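Local atomic coordinates of invasin (Yersinia enterocolitica, PDB entry 1P9H), a protein that binds collagen at the bacterial surface as a trimeric outer-membrane adhesin, promoting attachment to and invasion of host cells and protecting the bacterium from complement and phagocytosis. Residues Q23-A28 and G47-A52; G116-T121 and V128-K133; S122-A127 and A136-A141. All blocks are in the same frame, centred on the assembly; numbering follows the deposited sequence.

In the fold
Following the chain from its N terminus, contact 1 comes first and closes before the other two open: 47-52 returns to 23-28 after a loop whose residues 37-46 are not modelled, and strand 22-24, at one edge of the ten-stranded parallel sheet, meets the start of strand 51-52 in the eight-stranded one. Contact 2, its centre about 27 Å from that of contact 1, stacks the turn 116-119 on the turn 129-132, where the chain passes from the first sheet to the second. Contact 3 stacks the turns that lead back, 122-125 on 136-139. Contacts 2 and 3 cross, their segments alternating along the chain, and together bind neighbouring coils at both turns.

Contact 1: residues Q23-A28 and G47-A52; sequences QISPNA and GLNASA
Side-chain-to-backbone hydrogen bonds join 23-28 to 47-52 at the N-terminal end of the roll, where the two pieces run nearly antiparallel, with Gln23 facing Ala52 and Ser25 facing Ala50. Gln23 does most of the work. Its first torsion sets CG anti to the backbone N (chi1 -177°), and the extended second torsion carries CD on toward the Ala50 carbonyl. The amide thereby comes alongside the backbone from Ala50 to Ala52, with Gln23 CD 3.1 Å from Ala50 O. There OE1 accepts the N-H of Ala52 at 2.9 Å in a nearly straight bond, 171° at the hydrogen, with the donor tilted 25° from the carbonyl plane. A water donates to the same OE1 and to Ala52 O, tying the amide to both polar atoms of that residue's backbone. NE2 turns to the third subunit, bonding to Glu35 and Gly33 there.

In this left-handed parallel beta-roll, the head of the trimeric adhesin, strands 22-24 and 51-52 are each the outermost of their sheet within the chain, and the contact bridges the two sheets. Ser25 makes the second link: OG, anti to the carbonyl carbon, takes the N-H of Ala50 at 2.8 Å, and the same oxygen is hydrogen-bonded to Glu35 of the third subunit.

Small side chains let the backbones come close. Ala50 CB rests 3.6 Å from Ile24 O, while Ala52 CB meets Gln23 CB at 4.0 Å. Further out the Pro26 ring crosses Leu48 at about a right angle, its CD 3.3 Å from Leu48 O and its CG against Leu48 CB; Leu48 also packs on Leu19 of the second subunit.

Contact 2: residues G116-T121 and V128-K133; sequences GARAST and VGFNSK
Asn131 N donates to Ala117 O at 3.0 Å, and Ser120 N to Ser132 O at 2.9 Å, so each segment supplies one donor and one acceptor. A water joins the two as well, hydrogen-bonded to Arg118 O at 2.6 Å, probably as donor, and accepting from Lys133 NZ; Asn131 ND2 has its own partner in Ser145. Inside the second turn, Ser132 OG sits between its backbone N and carbonyl carbon (chi1 56°), which brings it back to Gly129 O at 2.8 Å. That oxygen also receives Ser132 N, both donors arriving from the same face of its plane.

Each segment contains a type II turn, 116-119 and 129-132, and the two stack in register as successive coils of the left-handed beta-roll, with Ser120 and Lys133 paired in parallel where the next strands begin. The opening glycines, Gly116 and Gly129, have positive phi values that would jam a CB against the preceding carbonyl.

Side-chain packing at the turn follows, and the second subunit covers Ala117 and Phe130 with its Ser98 and Asp111. Ala117 O lies over one face of the Phe130 ring, while Ala117 CB touches Phe130 CD2 at 3.7 Å. Arg118 runs extended beside the ring, pointing the same way, its CD 3.9 Å from Phe130 CZ and its guanidinium plane turned 42° from the ring. Within the coil, Ala119 CB nestles against Ser132 OG at 3.5 Å.

Contact 3: residues S122-A127 and A136-A141; sequences SDTGVA and AKNSVA
Asn138 N to Asp123 O, Val126 N to Ser139 O and Ala141 N to Val126 O form three backbone hydrogen bonds of 2.8 to 2.9 Å, laying the type II turn 122-125 in parallel register on 136-139 and carrying the pairing into strands 126-128 and 140-142. Among the facing pairs the CA atoms lie closest at Gly125, whose CA is 4.1 Å from Asn138 CA. Gly125 CA also comes within 3.2 Å of Ser139 O, and a CB there would be tight against that oxygen. Ser139 OG is hydrogen-bonded to Ala136 O, which also takes Ser139 N.

Side chains at matching positions stack along the roll. Lys137 stretches out fully beside Asp123, both pointing the same way; in the conformer of Asp123 given here, one of two, Lys137 CE lies 4.0 Å from Asp123 OD1. Thr124 and Asn138 also lie side by side, with Thr124 CG2 3.8 Å from Asn138 ND2. Their oxygens share a water, which donates to Asn138 OD1 and is hydrogen-bonded to Thr124 OG1. ND2 reaches across the trimer to Asp160 of the third subunit, and both residues pack on His144 of that chain. Val126 and Val140 then stack on the face turned to the third subunit, Val126 CB to Val140 CG2 at 4.2 Å, against its Val128 and Ile142, while Ala127 and Ala141 line the other face, inside the coil.

The chemistry thus changes along the segments. At the strands, the valines here face the third subunit and the alanines the interior of the roll; at the turns, polar and charged groups prevail. In this conformer Asp123 OD1 and Lys137 NZ, 4.6 Å apart, stop short of a salt bridge, so their opposite charges probably attract without fixing either end.

Contact 1: residues Q23-A28 and G47-A52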
loop_
_atom_site.group_PDB
_atom_site.type_symbol
_atom_site.label_atom_id
_atom_site.label_comp_id
_atom_site.label_asym_id
_atom_site.label_seq_id
_atom_site.Cartn_x
_atom_site.Cartn_y
_atom_site.Cartn_z
ATOM N N GLN A 23 -12.336 22.568 3.896
ATOM C CA GLN A 23 -11.380 22.911 4.935
ATOM C C GLN A 23 -12.072 22.683 6.264
ATOM O O GLN A 23 -13.063 23.342 6.577
ATOM C CB GLN A 23 -10.951 24.372 4.793
ATOM C CG GLN A 23 -9.897 24.829 5.787
ATOM C CD GLN A 23 -9.446 26.253 5.516
ATOM O OE1 GLN A 23 -8.780 26.525 4.516
ATOM N NE2 GLN A 23 -9.823 27.172 6.398
ATOM N N ILE A 24 -11.560 21.734 7.038
ATOM C CA ILE A 24 -12.163 21.421 8.323
ATOM C C ILE A 24 -11.163 21.531 9.462
ATOM O O ILE A 24 -10.321 20.652 9.659
ATOM C CB ILE A 24 -12.769 20.001 8.318
ATOM C CG1 ILE A 24 -13.788 19.880 7.180
ATOM C CG2 ILE A 24 -13.435 19.715 9.659
ATOM C CD1 ILE A 24 -14.349 18.487 6.993
ATOM N N SER A 25 -11.253 22.633 10.199
ATOM C CA SER A 25 -10.384 22.872 11.342
ATOM C C SER A 25 -10.983 22.156 12.552
ATOM O O SER A 25 -12.138 21.727 12.512
ATOM C CB SER A 25 -10.286 24.377 11.617
ATOM O OG SER A 25 -9.681 25.055 10.529
ATOM N N PRO A 26 -10.208 22.011 13.640
ATOM C CA PRO A 26 -10.710 21.337 14.841
ATOM C C PRO A 26 -12.089 21.849 15.244
ATOM O O PRO A 26 -12.322 23.059 15.285
ATOM C CB PRO A 26 -9.639 21.654 15.877
ATOM C CG PRO A 26 -8.390 21.610 15.051
ATOM C CD PRO A 26 -8.790 22.384 13.806
ATOM N N ASN A 27 -12.996 20.924 15.538
ATOM C CA ASN A 27 -14.358 21.284 15.920
ATOM C C ASN A 27 -14.780 20.611 17.219
ATOM O O ASN A 27 -15.959 20.633 17.577
ATOM C CB ASN A 27 -15.330 20.883 14.808
ATOM C CG ASN A 27 -15.550 19.382 14.743
ATOM O OD1 ASN A 27 -14.657 18.602 15.066
ATOM N ND2 ASN A 27 -16.741 18.969 14.318
ATOM N N ALA A 28 -13.826 20.019 17.930
ATOM C CA ALA A 28 -14.155 19.335 19.172
ATOM C C ALA A 28 -13.029 19.311 20.193
ATOM O O ALA A 28 -11.849 19.346 19.844
ATOM C CB ALA A 28 -14.595 17.906 18.864
ATOM N N GLY A 47 -4.392 28.796 16.571
ATOM C CA GLY A 47 -3.549 28.653 15.400
ATOM C C GLY A 47 -3.518 27.229 14.879
ATOM O O GLY A 47 -2.539 26.807 14.265
ATOM N N LEU A 48 -4.595 26.486 15.121
ATOM C CA LEU A 48 -4.681 25.101 14.673
ATOM C C LEU A 48 -5.556 24.953 13.435
ATOM O O LEU A 48 -5.929 23.842 13.061
ATOM C CB LEU A 48 -5.243 24.218 15.788
ATOM C CG LEU A 48 -4.479 24.174 17.112
ATOM C CD1 LEU A 48 -5.165 23.193 18.048
ATOM C CD2 LEU A 48 -3.034 23.760 16.873
ATOM N N ASN A 49 -5.886 26.070 12.800
ATOM C CA ASN A 49 -6.727 26.034 11.611
ATOM C C ASN A 49 -6.141 25.198 10.480
ATOM O O ASN A 49 -4.928 25.179 10.265
ATOM C CB ASN A 49 -6.983 27.450 11.088
ATOM C CG ASN A 49 -8.067 28.176 11.861
ATOM O OD1 ASN A 49 -8.413 29.313 11.540
ATOM N ND2 ASN A 49 -8.611 27.525 12.879
ATOM N N ALA A 50 -7.022 24.504 9.767
ATOM C CA ALA A 50 -6.625 23.699 8.622
ATOM C C ALA A 50 -6.567 24.686 7.466
ATOM O O ALA A 50 -7.170 25.760 7.536
ATOM C CB ALA A 50 -7.664 22.622 8.350
ATOM N N SER A 51 -5.852 24.330 6.408
ATOM C CA SER A 51 -5.716 25.218 5.266
ATOM C C SER A 51 -5.796 24.493 3.926
ATOM O O SER A 51 -4.884 23.756 3.553
ATOM C CB SER A 51 -4.385 25.972 5.361
ATOM O OG SER A 51 -4.199 26.835 4.253
ATOM N N ALA A 52 -6.899 24.704 3.213
ATOM C CA ALA A 52 -7.101 24.113 1.895
ATOM C C ALA A 52 -6.868 25.253 0.906
ATOM O O ALA A 52 -7.785 26.014 0.596
ATOM C CB ALA A 52 -8.523 23.577 1.769
HETATM O O HOH W 1 -9.370 27.656 2.068
#

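Contact 2: residues G116-T121 and V128-K133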
loop_
_atom_site.group_PDB
_atom_site.type_symbol
_atom_site.label_atom_id
_atom_site.label_comp_id
_atom_site.label_asym_id
_atom_site.label_seq_id
_atom_site.Cartn_x
_atom_site.Cartn_y
_atom_site.Cartn_z
ATOM N N GLY A 116 2.772 3.487 5.597
ATOM C CA GLY A 116 3.243 2.992 6.877
ATOM C C GLY A 116 3.860 4.119 7.677
ATOM O O GLY A 116 4.370 5.081 7.102
ATOM N N ALA A 117 3.803 4.028 9.000
ATOM C CA ALA A 117 4.392 5.074 9.821
ATOM C C ALA A 117 5.889 5.131 9.523
ATOM O O ALA A 117 6.544 4.093 9.397
ATOM C CB ALA A 117 4.153 4.785 11.301
ATOM N N ARG A 118 6.412 6.347 9.389
ATOM C CA ARG A 118 7.827 6.582 9.105
ATOM C C ARG A 118 8.312 6.077 7.748
ATOM O O ARG A 118 9.512 6.114 7.466
ATOM C CB ARG A 118 8.700 5.995 10.221
ATOM C CG ARG A 118 8.529 6.699 11.555
ATOM C CD ARG A 118 9.452 6.116 12.612
ATOM N NE ARG A 118 9.302 6.781 13.902
ATOM C CZ ARG A 118 9.947 6.419 15.006
ATOM N NH1 ARG A 118 10.789 5.393 14.976
ATOM N NH2 ARG A 118 9.753 7.082 16.138
ATOM N N ALA A 119 7.399 5.605 6.906
ATOM C CA ALA A 119 7.795 5.142 5.578
ATOM C C ALA A 119 8.259 6.375 4.809
ATOM O O ALA A 119 7.684 7.454 4.952
ATOM C CB ALA A 119 6.615 4.488 4.867
ATOM N N SER A 120 9.298 6.209 3.998
ATOM C CA SER A 120 9.853 7.314 3.226
ATOM C C SER A 120 10.301 6.865 1.846
ATOM O O SER A 120 10.915 5.807 1.699
ATOM C CB SER A 120 11.047 7.916 3.974
ATOM O OG SER A 120 11.721 8.881 3.184
ATOM N N THR A 121 9.992 7.667 0.834
ATOM C CA THR A 121 10.399 7.335 -0.519
ATOM C C THR A 121 10.863 8.536 -1.314
ATOM O O THR A 121 10.377 9.660 -1.128
ATOM C CB THR A 121 9.261 6.664 -1.324
ATOM O OG1 THR A 121 9.740 6.344 -2.640
ATOM C CG2 THR A 121 8.068 7.599 -1.461
ATOM N N VAL A 128 6.707 0.609 1.466
ATOM C CA VAL A 128 5.577 0.089 2.226
ATOM C C VAL A 128 6.115 -0.648 3.441
ATOM O O VAL A 128 6.894 -1.593 3.309
ATOM C CB VAL A 128 4.716 -0.890 1.399
ATOM C CG1 VAL A 128 3.523 -1.351 2.234
ATOM C CG2 VAL A 128 4.221 -0.216 0.130
ATOM N N GLY A 129 5.700 -0.207 4.623
ATOM C CA GLY A 129 6.155 -0.828 5.851
ATOM C C GLY A 129 6.667 0.205 6.831
ATOM O O GLY A 129 7.142 1.273 6.436
ATOM N N PHE A 130 6.565 -0.103 8.118
ATOM C CA PHE A 130 7.039 0.807 9.145
ATOM C C PHE A 130 8.530 1.069 8.937
ATOM O O PHE A 130 9.326 0.139 8.848
ATOM C CB PHE A 130 6.788 0.197 10.529
ATOM C CG PHE A 130 7.163 1.099 11.670
ATOM C CD1 PHE A 130 8.479 1.180 12.110
ATOM C CD2 PHE A 130 6.195 1.872 12.306
ATOM C CE1 PHE A 130 8.829 2.019 13.170
ATOM C CE2 PHE A 130 6.535 2.713 13.365
ATOM C CZ PHE A 130 7.853 2.785 13.796
ATOM N N ASN A 131 8.891 2.345 8.843
ATOM C CA ASN A 131 10.279 2.761 8.658
ATOM C C ASN A 131 10.943 2.248 7.378
ATOM O O ASN A 131 12.170 2.158 7.304
ATOM C CB ASN A 131 11.117 2.352 9.876
ATOM C CG ASN A 131 12.449 3.073 9.933
ATOM O OD1 ASN A 131 12.510 4.294 9.771
ATOM N ND2 ASN A 131 13.521 2.326 10.173
ATOM N N SER A 132 10.140 1.906 6.374
ATOM C CA SER A 132 10.688 1.450 5.099
ATOM C C SER A 132 11.303 2.669 4.415
ATOM O O SER A 132 10.808 3.790 4.571
ATOM C CB SER A 132 9.586 0.836 4.223
ATOM O OG SER A 132 8.515 1.738 4.002
ATOM N N LYS A 133 12.380 2.460 3.663
ATOM C CA LYS A 133 13.064 3.566 3.001
ATOM C C LYS A 133 13.492 3.262 1.568
ATOM O O LYS A 133 14.389 2.452 1.337
ATOM C CB LYS A 133 14.312 3.960 3.803
ATOM C CG LYS A 133 14.058 4.387 5.241
ATOM C CD LYS A 133 15.385 4.570 5.973
ATOM C CE LYS A 133 15.185 4.942 7.434
ATOM N NZ LYS A 133 14.575 6.289 7.588
HETATM O O HOH W 2 12.009 6.017 6.870
#

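Contact 3: residues S122-A127 and A136-A141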
loop_
_atom_site.group_PDB
_atom_site.type_symbol
_atom_site.label_atom_id
_atom_site.label_comp_id
_atom_site.label_asym_id
_atom_site.label_seq_id
_atom_site.Cartn_x
_atom_site.Cartn_y
_atom_site.Cartn_z
ATOM N N SER A 122 11.862 8.304 -2.155
ATOM C CA SER A 122 12.386 9.354 -3.005
ATOM C C SER A 122 11.470 9.366 -4.217
ATOM O O SER A 122 10.542 8.560 -4.305
ATOM C CB SER A 122 13.825 9.039 -3.421
ATOM O OG SER A 122 14.388 10.115 -4.150
ATOM N N ASP A 123 11.729 10.276 -5.148
ATOM C CA ASP A 123 10.912 10.398 -6.349
ATOM C C ASP A 123 10.557 9.074 -7.015
ATOM O O ASP A 123 11.382 8.166 -7.110
ATOM C CB ASP A 123 11.623 11.272 -7.385
ATOM C CG ASP A 123 11.883 12.674 -6.889
ATOM O OD1 ASP A 123 12.501 12.822 -5.817
ATOM O OD2 ASP A 123 11.476 13.630 -7.581
ATOM N N THR A 124 9.310 8.978 -7.459
ATOM C CA THR A 124 8.828 7.807 -8.193
ATOM C C THR A 124 9.126 6.451 -7.562
ATOM O O THR A 124 9.183 5.436 -8.259
ATOM C CB THR A 124 9.416 7.821 -9.617
ATOM O OG1 THR A 124 9.552 9.179 -10.053
ATOM C CG2 THR A 124 8.505 7.098 -10.588
ATOM N N GLY A 125 9.307 6.430 -6.247
ATOM C CA GLY A 125 9.598 5.181 -5.572
ATOM C C GLY A 125 8.398 4.635 -4.825
ATOM O O GLY A 125 7.315 5.226 -4.840
ATOM N N VAL A 126 8.594 3.493 -4.178
ATOM C CA VAL A 126 7.543 2.855 -3.396
ATOM C C VAL A 126 8.137 2.342 -2.096
ATOM O O VAL A 126 9.115 1.595 -2.102
ATOM C CB VAL A 126 6.921 1.652 -4.140
ATOM C CG1 VAL A 126 5.944 0.925 -3.217
ATOM C CG2 VAL A 126 6.211 2.119 -5.401
ATOM N N ALA A 127 7.552 2.764 -0.980
ATOM C CA ALA A 127 7.997 2.322 0.332
ATOM C C ALA A 127 6.757 1.884 1.096
ATOM O O ALA A 127 5.847 2.680 1.313
ATOM C CB ALA A 127 8.702 3.463 1.075
ATOM N N ALA A 136 16.662 5.465 -3.145
ATOM C CA ALA A 136 17.068 5.661 -4.528
ATOM C C ALA A 136 15.817 5.994 -5.327
ATOM O O ALA A 136 14.747 5.447 -5.069
ATOM C CB ALA A 136 17.722 4.395 -5.071
ATOM N N LYS A 137 15.930 6.913 -6.278
ATOM C CA LYS A 137 14.766 7.250 -7.084
ATOM C C LYS A 137 14.294 5.980 -7.786
ATOM O O LYS A 137 15.102 5.131 -8.161
ATOM C CB LYS A 137 15.114 8.334 -8.108
ATOM C CG LYS A 137 15.442 9.684 -7.482
ATOM C CD LYS A 137 15.571 10.768 -8.542
ATOM C CE LYS A 137 15.818 12.131 -7.913
ATOM N NZ LYS A 137 15.867 13.212 -8.937
ATOM N N ASN A 138 12.979 5.849 -7.925
ATOM C CA ASN A 138 12.360 4.696 -8.570
ATOM C C ASN A 138 12.557 3.369 -7.841
ATOM O O ASN A 138 12.185 2.323 -8.363
ATOM C CB ASN A 138 12.866 4.560 -10.009
ATOM C CG ASN A 138 12.609 5.806 -10.835
ATOM O OD1 ASN A 138 13.124 6.879 -10.528
ATOM N ND2 ASN A 138 11.810 5.669 -11.884
ATOM N N SER A 139 13.126 3.399 -6.640
ATOM C CA SER A 139 13.341 2.158 -5.901
ATOM C C SER A 139 12.077 1.674 -5.197
ATOM O O SER A 139 11.084 2.401 -5.099
ATOM C CB SER A 139 14.480 2.323 -4.885
ATOM O OG SER A 139 14.174 3.296 -3.900
ATOM N N VAL A 140 12.122 0.433 -4.720
ATOM C CA VAL A 140 10.995 -0.193 -4.032
ATOM C C VAL A 140 11.487 -0.861 -2.756
ATOM O O VAL A 140 12.406 -1.675 -2.793
ATOM C CB VAL A 140 10.332 -1.275 -4.924
ATOM C CG1 VAL A 140 9.239 -2.006 -4.150
ATOM C CG2 VAL A 140 9.756 -0.635 -6.179
ATOM N N ALA A 141 10.870 -0.510 -1.632
ATOM C CA ALA A 141 11.234 -1.085 -0.345
ATOM C C ALA A 141 9.957 -1.558 0.334
ATOM O O ALA A 141 9.126 -0.740 0.731
ATOM C CB ALA A 141 11.938 -0.039 0.518
HETATM O O HOH W 3 9.160 2.578 -8.124
HETATM O O HOH W 4 12.400 9.486 -10.860
#